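Local coordinates for uncharacterized ATP-binding protein MJ1010 (PDB 3BJO) that is of unknown function but probably binds ATP, here represented by its C-terminal domain of the helix-turn-helix clan, at residues Y70-L79 with L88-W96. Residues are numbered along the deposited sequence; the frame is centred on the assembly and turned at random.
Sequences YVYLVKKNIL and LKPQSFLVW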
ATOM      1  N   TYR A  70       1.148  -3.188   8.407  1.00 44.06           N
ATOM      2  CA  TYR A  70       2.150  -2.563   7.554  1.00 44.31           C
ATOM      3  C   TYR A  70       3.255  -3.527   7.092  1.00 45.03           C
ATOM      4  O   TYR A  70       3.831  -3.327   6.013  1.00 45.18           O
ATOM      5  CB  TYR A  70       2.672  -1.215   8.118  1.00 44.67           C
ATOM      6  CG  TYR A  70       3.580  -1.271   9.360  1.00 44.08           C
ATOM      7  CD1 TYR A  70       3.136  -0.776  10.610  1.00 46.07           C
ATOM      8  CD2 TYR A  70       4.864  -1.755   9.260  1.00 43.72           C
ATOM      9  CE1 TYR A  70       3.990  -0.800  11.738  1.00 46.18           C
ATOM     10  CE2 TYR A  70       5.720  -1.787  10.352  1.00 44.24           C
ATOM     11  CZ  TYR A  70       5.278  -1.322  11.579  1.00 45.36           C
ATOM     12  OH  TYR A  70       6.137  -1.408  12.618  1.00 43.45           O
ATOM     13  N   VAL A  71       3.591  -4.541   7.902  1.00 44.68           N
ATOM     14  CA  VAL A  71       4.526  -5.596   7.432  1.00 45.36           C
ATOM     15  C   VAL A  71       3.986  -6.288   6.158  1.00 46.45           C
ATOM     16  O   VAL A  71       4.734  -6.526   5.204  1.00 46.89           O
ATOM     17  CB  VAL A  71       4.824  -6.626   8.508  1.00 45.44           C
ATOM     18  CG1 VAL A  71       5.420  -7.937   7.896  1.00 47.10           C
ATOM     19  CG2 VAL A  71       5.805  -6.033   9.528  1.00 43.25           C
ATOM     20  N   TYR A  72       2.687  -6.599   6.150  1.00 45.78           N
ATOM     21  CA  TYR A  72       2.068  -7.186   4.957  1.00 46.21           C
ATOM     22  C   TYR A  72       2.222  -6.229   3.775  1.00 45.75           C
ATOM     23  O   TYR A  72       2.598  -6.646   2.689  1.00 44.46           O
ATOM     24  CB  TYR A  72       0.581  -7.529   5.245  1.00 45.61           C
ATOM     25  CG  TYR A  72      -0.195  -8.106   4.063  1.00 46.19           C
ATOM     26  CD1 TYR A  72      -0.019  -9.423   3.656  1.00 48.29           C
ATOM     27  CD2 TYR A  72      -1.086  -7.315   3.343  1.00 43.59           C
ATOM     28  CE1 TYR A  72      -0.740  -9.948   2.540  1.00 47.66           C
ATOM     29  CE2 TYR A  72      -1.792  -7.825   2.240  1.00 45.89           C
ATOM     30  CZ  TYR A  72      -1.606  -9.134   1.863  1.00 47.11           C
ATOM     31  OH  TYR A  72      -2.286  -9.596   0.772  1.00 50.61           O
ATOM     32  N   LEU A  73       1.958  -4.934   4.001  1.00 44.96           N
ATOM     33  CA  LEU A  73       1.937  -3.946   2.907  1.00 45.86           C
ATOM     34  C   LEU A  73       3.358  -3.665   2.371  1.00 46.53           C
ATOM     35  O   LEU A  73       3.538  -3.322   1.213  1.00 45.78           O
ATOM     36  CB  LEU A  73       1.302  -2.640   3.396  1.00 46.05           C
ATOM     37  CG  LEU A  73      -0.221  -2.661   3.676  1.00 47.68           C
ATOM     38  CD1 LEU A  73      -0.663  -1.374   4.395  1.00 46.81           C
ATOM     39  CD2 LEU A  73      -0.953  -2.761   2.365  1.00 50.11           C
ATOM     40  N   VAL A  74       4.364  -3.830   3.234  1.00 45.82           N
ATOM     41  CA  VAL A  74       5.754  -3.770   2.804  1.00 47.49           C
ATOM     42  C   VAL A  74       6.105  -5.048   2.040  1.00 48.45           C
ATOM     43  O   VAL A  74       6.656  -4.979   0.964  1.00 48.71           O
ATOM     44  CB  VAL A  74       6.726  -3.510   4.008  1.00 45.92           C
ATOM     45  CG1 VAL A  74       8.226  -3.563   3.534  1.00 48.92           C
ATOM     46  CG2 VAL A  74       6.402  -2.152   4.632  1.00 46.64           C
ATOM     47  N   LYS A  75       5.765  -6.210   2.596  1.00 49.93           N
ATOM     48  CA  LYS A  75       6.066  -7.490   1.950  1.00 51.43           C
ATOM     49  C   LYS A  75       5.526  -7.467   0.528  1.00 51.32           C
ATOM     50  O   LYS A  75       6.175  -7.943  -0.414  1.00 50.72           O
ATOM     51  CB  LYS A  75       5.410  -8.633   2.715  1.00 52.82           C
ATOM     52  CG  LYS A  75       5.754 -10.038   2.212  1.00 56.62           C
ATOM     53  CD  LYS A  75       4.588 -11.029   2.484  1.00 62.30           C
ATOM     54  CE  LYS A  75       4.779 -12.380   1.713  1.00 61.89           C
ATOM     55  NZ  LYS A  75       4.754 -12.200   0.212  1.00 66.48           N
ATOM     56  N   LYS A  76       4.331  -6.889   0.396  1.00 50.62           N
ATOM     57  CA  LYS A  76       3.613  -6.840  -0.872  1.00 50.60           C
ATOM     58  C   LYS A  76       3.981  -5.682  -1.788  1.00 50.11           C
ATOM     59  O   LYS A  76       3.270  -5.432  -2.765  1.00 49.58           O
ATOM     60  CB  LYS A  76       2.095  -6.853  -0.607  1.00 50.09           C
ATOM     61  CG  LYS A  76       1.610  -8.158   0.017  1.00 51.52           C
ATOM     62  CD  LYS A  76       1.614  -9.342  -0.968  1.00 51.20           C
ATOM     63  CE  LYS A  76       1.560 -10.689  -0.243  1.00 52.80           C
ATOM     64  NZ  LYS A  76       1.573 -11.928  -1.186  1.00 55.96           N
ATOM     65  N   ASN A  77       5.076  -4.988  -1.465  1.00 49.43           N
ATOM     66  CA  ASN A  77       5.617  -3.879  -2.240  1.00 49.00           C
ATOM     67  C   ASN A  77       4.689  -2.721  -2.469  1.00 48.42           C
ATOM     68  O   ASN A  77       4.759  -2.069  -3.509  1.00 47.68           O
ATOM     69  CB  ASN A  77       6.154  -4.370  -3.590  1.00 50.37           C
ATOM     70  CG  ASN A  77       7.115  -5.494  -3.420  1.00 52.01           C
ATOM     71  OD1 ASN A  77       8.151  -5.341  -2.768  1.00 53.65           O
ATOM     72  ND2 ASN A  77       6.770  -6.647  -3.975  1.00 56.34           N
ATOM     73  N   ILE A  78       3.818  -2.466  -1.498  1.00 47.69           N
ATOM     74  CA  ILE A  78       2.939  -1.305  -1.556  1.00 47.67           C
ATOM     75  C   ILE A  78       3.616  -0.129  -0.865  1.00 47.49           C
ATOM     76  O   ILE A  78       3.503   1.007  -1.320  1.00 48.62           O
ATOM     77  CB  ILE A  78       1.533  -1.581  -0.887  1.00 47.40           C
ATOM     78  CG1 ILE A  78       0.885  -2.886  -1.421  1.00 50.23           C
ATOM     79  CG2 ILE A  78       0.594  -0.384  -1.078  1.00 46.37           C
ATOM     80  CD1 ILE A  78       0.622  -2.930  -2.917  1.00 48.66           C
ATOM     81  N   LEU A  79       4.291  -0.407   0.252  1.00 47.84           N
ATOM     82  CA  LEU A  79       4.858   0.625   1.123  1.00 47.24           C
ATOM     83  C   LEU A  79       6.334   0.331   1.367  1.00 47.61           C
ATOM     84  O   LEU A  79       6.745  -0.809   1.254  1.00 46.46           O
ATOM     85  CB  LEU A  79       4.112   0.582   2.460  1.00 47.10           C
ATOM     86  CG  LEU A  79       2.892   1.498   2.724  1.00 47.69           C
ATOM     87  CD1 LEU A  79       2.117   1.998   1.556  1.00 45.98           C
ATOM     88  CD2 LEU A  79       1.986   0.932   3.765  1.00 47.53           C
ATOM     89  N   LEU A  88       6.267   5.308   7.143  1.00 43.39           N
ATOM     90  CA  LEU A  88       6.084   4.488   5.986  1.00 43.65           C
ATOM     91  C   LEU A  88       5.772   5.459   4.841  1.00 43.67           C
ATOM     92  O   LEU A  88       5.221   6.574   5.086  1.00 43.78           O
ATOM     93  CB  LEU A  88       4.884   3.550   6.225  1.00 43.57           C
ATOM     94  CG  LEU A  88       5.032   2.422   7.233  1.00 43.28           C
ATOM     95  CD1 LEU A  88       3.675   2.217   7.990  1.00 38.84           C
ATOM     96  CD2 LEU A  88       5.455   1.146   6.465  1.00 40.98           C
ATOM     97  N   LYS A  89       6.113   5.066   3.609  1.00 43.77           N
ATOM     98  CA  LYS A  89       5.728   5.854   2.424  1.00 44.19           C
ATOM     99  C   LYS A  89       5.313   4.859   1.356  1.00 44.31           C
ATOM    100  O   LYS A  89       5.746   3.724   1.412  1.00 44.40           O
ATOM    101  CB  LYS A  89       6.916   6.689   1.879  1.00 45.04           C
ATOM    102  CG  LYS A  89       7.428   7.845   2.785  1.00 45.62           C
ATOM    103  CD  LYS A  89       8.662   8.586   2.131  1.00 46.03           C
ATOM    104  CE  LYS A  89       9.215   9.707   3.030  1.00 47.17           C
ATOM    105  NZ  LYS A  89      10.458  10.362   2.432  1.00 49.43           N
ATOM    106  N   PRO A  90       4.511   5.282   0.355  1.00 44.65           N
ATOM    107  CA  PRO A  90       4.262   4.398  -0.789  1.00 45.41           C
ATOM    108  C   PRO A  90       5.574   4.048  -1.505  1.00 45.83           C
ATOM    109  O   PRO A  90       6.524   4.820  -1.438  1.00 44.48           O
ATOM    110  CB  PRO A  90       3.353   5.237  -1.714  1.00 45.47           C
ATOM    111  CG  PRO A  90       2.722   6.261  -0.808  1.00 45.19           C
ATOM    112  CD  PRO A  90       3.802   6.574   0.228  1.00 44.86           C
ATOM    113  N   GLN A  91       5.651   2.877  -2.140  1.00 47.48           N
ATOM    114  CA  GLN A  91       6.933   2.464  -2.735  1.00 48.47           C
ATOM    115  C   GLN A  91       7.298   3.270  -3.935  1.00 48.53           C
ATOM    116  O   GLN A  91       8.442   3.245  -4.349  1.00 48.92           O
ATOM    117  CB  GLN A  91       6.986   0.985  -3.084  1.00 48.72           C
ATOM    118  CG  GLN A  91       7.297   0.163  -1.884  1.00 52.77           C
ATOM    119  CD  GLN A  91       8.021  -1.096  -2.206  1.00 56.80           C
ATOM    120  OE1 GLN A  91       8.414  -1.319  -3.369  1.00 58.11           O
ATOM    121  NE2 GLN A  91       8.220  -1.952  -1.176  1.00 55.63           N
ATOM    122  N   SER A  92       6.333   4.001  -4.486  1.00 49.01           N
ATOM    123  CA  SER A  92       6.608   4.945  -5.599  1.00 49.07           C
ATOM    124  C   SER A  92       5.479   5.940  -5.660  1.00 48.29           C
ATOM    125  O   SER A  92       4.477   5.753  -4.967  1.00 45.65           O
ATOM    126  CB  SER A  92       6.772   4.212  -6.937  1.00 49.72           C
ATOM    127  OG  SER A  92       5.517   3.914  -7.491  1.00 51.24           O
ATOM    128  N   PHE A  93       5.635   7.005  -6.447  1.00 47.39           N
ATOM    129  CA  PHE A  93       4.555   7.992  -6.578  1.00 47.56           C
ATOM    130  C   PHE A  93       3.391   7.403  -7.387  1.00 46.03           C
ATOM    131  O   PHE A  93       2.251   7.929  -7.315  1.00 46.27           O
ATOM    132  CB  PHE A  93       5.005   9.313  -7.224  1.00 47.88           C
ATOM    133  CG  PHE A  93       6.158  10.007  -6.518  1.00 51.77           C
ATOM    134  CD1 PHE A  93       5.960  10.720  -5.317  1.00 49.88           C
ATOM    135  CD2 PHE A  93       7.457   9.968  -7.073  1.00 53.52           C
ATOM    136  CE1 PHE A  93       7.023  11.381  -4.672  1.00 44.63           C
ATOM    137  CE2 PHE A  93       8.549  10.650  -6.423  1.00 54.39           C
ATOM    138  CZ  PHE A  93       8.315  11.346  -5.221  1.00 49.78           C
ATOM    139  N   LEU A  94       3.668   6.357  -8.177  1.00 44.31           N
ATOM    140  CA  LEU A  94       2.599   5.634  -8.914  1.00 44.34           C
ATOM    141  C   LEU A  94       1.695   4.945  -7.902  1.00 44.39           C
ATOM    142  O   LEU A  94       0.474   4.950  -8.062  1.00 45.06           O
ATOM    143  CB  LEU A  94       3.167   4.558  -9.870  1.00 43.76           C
ATOM    144  CG  LEU A  94       4.220   4.942 -10.928  1.00 45.64           C
ATOM    145  CD1 LEU A  94       4.774   3.697 -11.690  1.00 43.66           C
ATOM    146  CD2 LEU A  94       3.601   5.923 -11.961  1.00 44.97           C
ATOM    147  N   VAL A  95       2.314   4.334  -6.875  1.00 43.59           N
ATOM    148  CA  VAL A  95       1.564   3.690  -5.810  1.00 43.61           C
ATOM    149  C   VAL A  95       0.746   4.769  -5.098  1.00 42.45           C
ATOM    150  O   VAL A  95      -0.437   4.574  -4.893  1.00 43.65           O
ATOM    151  CB  VAL A  95       2.468   2.871  -4.814  1.00 42.14           C
ATOM    152  CG1 VAL A  95       1.601   2.342  -3.681  1.00 44.01           C
ATOM    153  CG2 VAL A  95       3.216   1.666  -5.552  1.00 44.93           C
ATOM    154  N   TRP A  96       1.373   5.897  -4.721  1.00 41.31           N
ATOM    155  CA  TRP A  96       0.624   6.995  -4.076  1.00 42.70           C
ATOM    156  C   TRP A  96      -0.591   7.448  -4.869  1.00 42.59           C
ATOM    157  O   TRP A  96      -1.719   7.551  -4.340  1.00 41.92           O
ATOM    158  CB  TRP A  96       1.539   8.195  -3.785  1.00 43.68           C
ATOM    159  CG  TRP A  96       0.978   9.164  -2.774  1.00 43.34           C
ATOM    160  CD1 TRP A  96       0.305   8.866  -1.605  1.00 46.25           C
ATOM    161  CD2 TRP A  96       1.059  10.590  -2.829  1.00 45.85           C
ATOM    162  NE1 TRP A  96      -0.046  10.031  -0.939  1.00 43.99           N
ATOM    163  CE2 TRP A  96       0.401  11.099  -1.662  1.00 46.16           C
ATOM    164  CE3 TRP A  96       1.623  11.494  -3.750  1.00 45.98           C
ATOM    165  CZ2 TRP A  96       0.307  12.480  -1.385  1.00 47.48           C
ATOM    166  CZ3 TRP A  96       1.500  12.864  -3.493  1.00 47.87           C
ATOM    167  CH2 TRP A  96       0.847  13.343  -2.319  1.00 46.52           C
TER
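The carboxamide of Gln91 lies against the turn that follows helix 67-75, its plane 69° from the amide of Asn77, and in that plane NE2 gives a hydrogen bond to Leu79 O (3.1 Å). The Tyr70 ring meets Leu88 CD1 obliquely, the methyl lying closest to Tyr70 CB at 3.6 Å. The layout is consistent with a winged-helix-like fold, as the helix-turn-helix clan suggests: helix 67-75 leads into an antiparallel hairpin of strands 79-82 and 87-90, the probable wing, followed by helix 93-102. A Schellman motif with Asn77 at C-prime ends helix 67-75, and Leu73 O takes N-H groups from both Ile78 and Leu79. The chain then enters the hairpin, where Leu79 and Pro90 form a non-hydrogen-bonded pair. Leu88 fills the angle between helix and strand: its CD2 reaches Val74 CG2 at 3.9 Å, while Leu81 adds to the same apolar cluster. Just past the strand, Gln91 holds the chain where turn passes into strand, since its backbone N also bonds to Ile78 O (3.0 Å); both donors stand above the carbonyl planes of their acceptors. With CG beside the backbone N (chi1 -81°) and the chain extended beyond it, the side chain spans Leu79 to Asn77. An alanine here would probably leave Leu79 O without its amide partner and Asn77 less covered. Ser92 then caps helix 93-102, OG accepting from Val95 N and, weakly, Leu94 N. From the first turn of that helix, Val95 CG1 approaches Ile78 O to 3.3 Å and Ile78 CG2 to 3.9 Å.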